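Local coordinates for unknown protein (Galdieria sulphuraria, PDB 2NYI) that is of unknown function but carries tandem ACT domains, a fold that commonly binds small regulatory ligands such as amino acids, at the interface of chains A and B. Sequence-based numbering; all coordinates share one arbitrary frame. Chains: chain A/B, unknown protein.

The interface of chains A and B. Residues chain A 107-108, 111, 124; chain B 19-20, 23, 33.
Helix 106-116 of chain A packs against helix 18-28 of chain B, with A:Leu124 of strand 123-130 and B:Val33 of strand 32-41 at the margins of the helix pair. The patch belongs to a two-fold symmetric interface, repeated with the chains exchanged, and may help hold a dimer, which the structure alone does not establish. The main polar link joins A:Glu108 to B:His20, whose side chains run side by side in the same direction. B:His20 NE2 donates to the carboxylate oxygen A:Glu108 OE2 at 2.7 Å, nearly straight at 159°. The oxygen lies close to the imidazole plane but is itself approached from above the carboxylate plane, the two flat groups being turned 56° apart. Replacing B:His20 with an alanine would probably leave the A:Glu108 carboxylate without its imidazole donor and open a gap where the ring lies along the glutamate chain. In the middle, A:Thr111 OG1 and B:Ser23 OG pair weakly at 3.3 Å, direction undecided. This pairing competes for each hydroxyl's one hydrogen with bonds inside the helices, to A:Val107 O and to B:Val19 O or B:His20 O, which probably hold both oxygens between backbone N and carbonyl carbon (chi1 62°). Toward the strands the contact turns apolar: A:Val107 CG1 rests on B:Ser23 CB, and A:Leu124 meets B:Val19 tip to tip. A:Thr111 crosses B:Val19 at about a right angle, its methyl CG2 3.7 Å from B:Val19 CG1.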
ATOM      1  N   VAL A 107      -6.709  16.244  -5.918  1.00 27.94           N
ATOM      2  CA  VAL A 107      -5.824  15.609  -4.945  1.00 26.00           C
ATOM      3  C   VAL A 107      -5.104  16.652  -4.078  1.00 25.65           C
ATOM      4  O   VAL A 107      -5.132  16.556  -2.851  1.00 26.53           O
ATOM      5  CB  VAL A 107      -4.823  14.645  -5.633  1.00 27.06           C
ATOM      6  CG1 VAL A 107      -3.957  13.964  -4.603  1.00 27.37           C
ATOM      7  CG2 VAL A 107      -5.583  13.590  -6.468  1.00 23.34           C
ATOM      8  N   GLU A 108      -4.474  17.651  -4.710  1.00 24.94           N
ATOM      9  CA  GLU A 108      -3.816  18.725  -3.943  1.00 24.16           C
ATOM     10  C   GLU A 108      -4.809  19.420  -3.021  1.00 24.98           C
ATOM     11  O   GLU A 108      -4.491  19.709  -1.860  1.00 24.37           O
ATOM     12  CB  GLU A 108      -3.123  19.743  -4.871  1.00 23.87           C
ATOM     13  CG  GLU A 108      -2.191  20.738  -4.141  1.00 21.46           C
ATOM     14  CD  GLU A 108      -2.923  21.898  -3.464  1.00 29.12           C
ATOM     15  OE1 GLU A 108      -4.058  22.250  -3.874  1.00 25.66           O
ATOM     16  OE2 GLU A 108      -2.351  22.462  -2.516  1.00 22.81           O
ATOM     17  N   THR A 111      -5.930  16.969   0.010  1.00 23.98           N
ATOM     18  CA  THR A 111      -4.792  16.774   0.910  1.00 23.69           C
ATOM     19  C   THR A 111      -4.305  18.077   1.576  1.00 23.44           C
ATOM     20  O   THR A 111      -3.773  18.053   2.669  1.00 22.13           O
ATOM     21  CB  THR A 111      -3.635  16.021   0.218  1.00 24.94           C
ATOM     22  OG1 THR A 111      -3.155  16.778  -0.895  1.00 23.74           O
ATOM     23  CG2 THR A 111      -4.109  14.646  -0.282  1.00 19.74           C
ATOM     24  N   LEU A 124      -4.469   5.191   1.562  1.00 20.43           N
ATOM     25  CA  LEU A 124      -4.956   6.038   0.480  1.00 19.56           C
ATOM     26  C   LEU A 124      -4.925   5.260  -0.814  1.00 18.85           C
ATOM     27  O   LEU A 124      -3.945   4.584  -1.106  1.00 19.48           O
ATOM     28  CB  LEU A 124      -4.099   7.309   0.342  1.00 22.07           C
ATOM     29  CG  LEU A 124      -4.357   8.120  -0.942  1.00 27.29           C
ATOM     30  CD1 LEU A 124      -5.681   8.802  -0.790  1.00 29.11           C
ATOM     31  CD2 LEU A 124      -3.264   9.122  -1.200  1.00 32.80           C
TER
ATOM     32  N   VAL B  19       1.712  13.358   1.240  1.00 15.72           N
ATOM     33  CA  VAL B  19       0.872  13.284   0.033  1.00 16.62           C
ATOM     34  C   VAL B  19       0.583  14.689  -0.468  1.00 16.30           C
ATOM     35  O   VAL B  19       0.614  14.920  -1.673  1.00 15.34           O
ATOM     36  CB  VAL B  19      -0.436  12.492   0.251  1.00 17.48           C
ATOM     37  CG1 VAL B  19      -1.275  12.438  -1.052  1.00 13.87           C
ATOM     38  CG2 VAL B  19      -0.085  11.061   0.716  1.00 18.88           C
ATOM     39  N   HIS B  20       0.289  15.623   0.448  1.00 15.30           N
ATOM     40  CA  HIS B  20       0.109  17.007   0.013  1.00 15.08           C
ATOM     41  C   HIS B  20       1.357  17.605  -0.681  1.00 15.65           C
ATOM     42  O   HIS B  20       1.251  18.222  -1.762  1.00 16.02           O
ATOM     43  CB  HIS B  20      -0.369  17.946   1.132  1.00 15.36           C
ATOM     44  CG  HIS B  20      -0.564  19.333   0.614  1.00 16.91           C
ATOM     45  ND1 HIS B  20       0.320  20.353   0.875  1.00 23.03           N
ATOM     46  CD2 HIS B  20      -1.441  19.818  -0.293  1.00 18.06           C
ATOM     47  CE1 HIS B  20      -0.058  21.439   0.221  1.00 24.59           C
ATOM     48  NE2 HIS B  20      -1.135  21.145  -0.486  1.00 21.94           N
ATOM     49  N   SER B  23       1.690  16.059  -4.122  0.50 15.22           N
ATOM     50  CA  SER B  23       0.651  16.447  -5.087  0.50 16.28           C
ATOM     51  C   SER B  23       0.746  17.916  -5.510  0.50 16.19           C
ATOM     52  O   SER B  23       0.463  18.256  -6.664  0.50 16.28           O
ATOM     53  CB  SER B  23      -0.733  16.121  -4.543  0.50 16.07           C
ATOM     54  OG  SER B  23      -0.997  16.850  -3.369  0.50 15.74           O
ATOM     55  N   VAL B  33      -2.258  13.163 -11.416  1.00 19.86           N
ATOM     56  CA  VAL B  33      -2.290  11.841 -10.782  1.00 18.75           C
ATOM     57  C   VAL B  33      -3.362  10.985 -11.471  1.00 18.74           C
ATOM     58  O   VAL B  33      -4.544  11.348 -11.475  1.00 20.88           O
ATOM     59  CB  VAL B  33      -2.575  11.940  -9.286  1.00 19.55           C
ATOM     60  CG1 VAL B  33      -2.818  10.553  -8.693  1.00 19.37           C
ATOM     61  CG2 VAL B  33      -1.408  12.673  -8.559  1.00 21.73           C
TER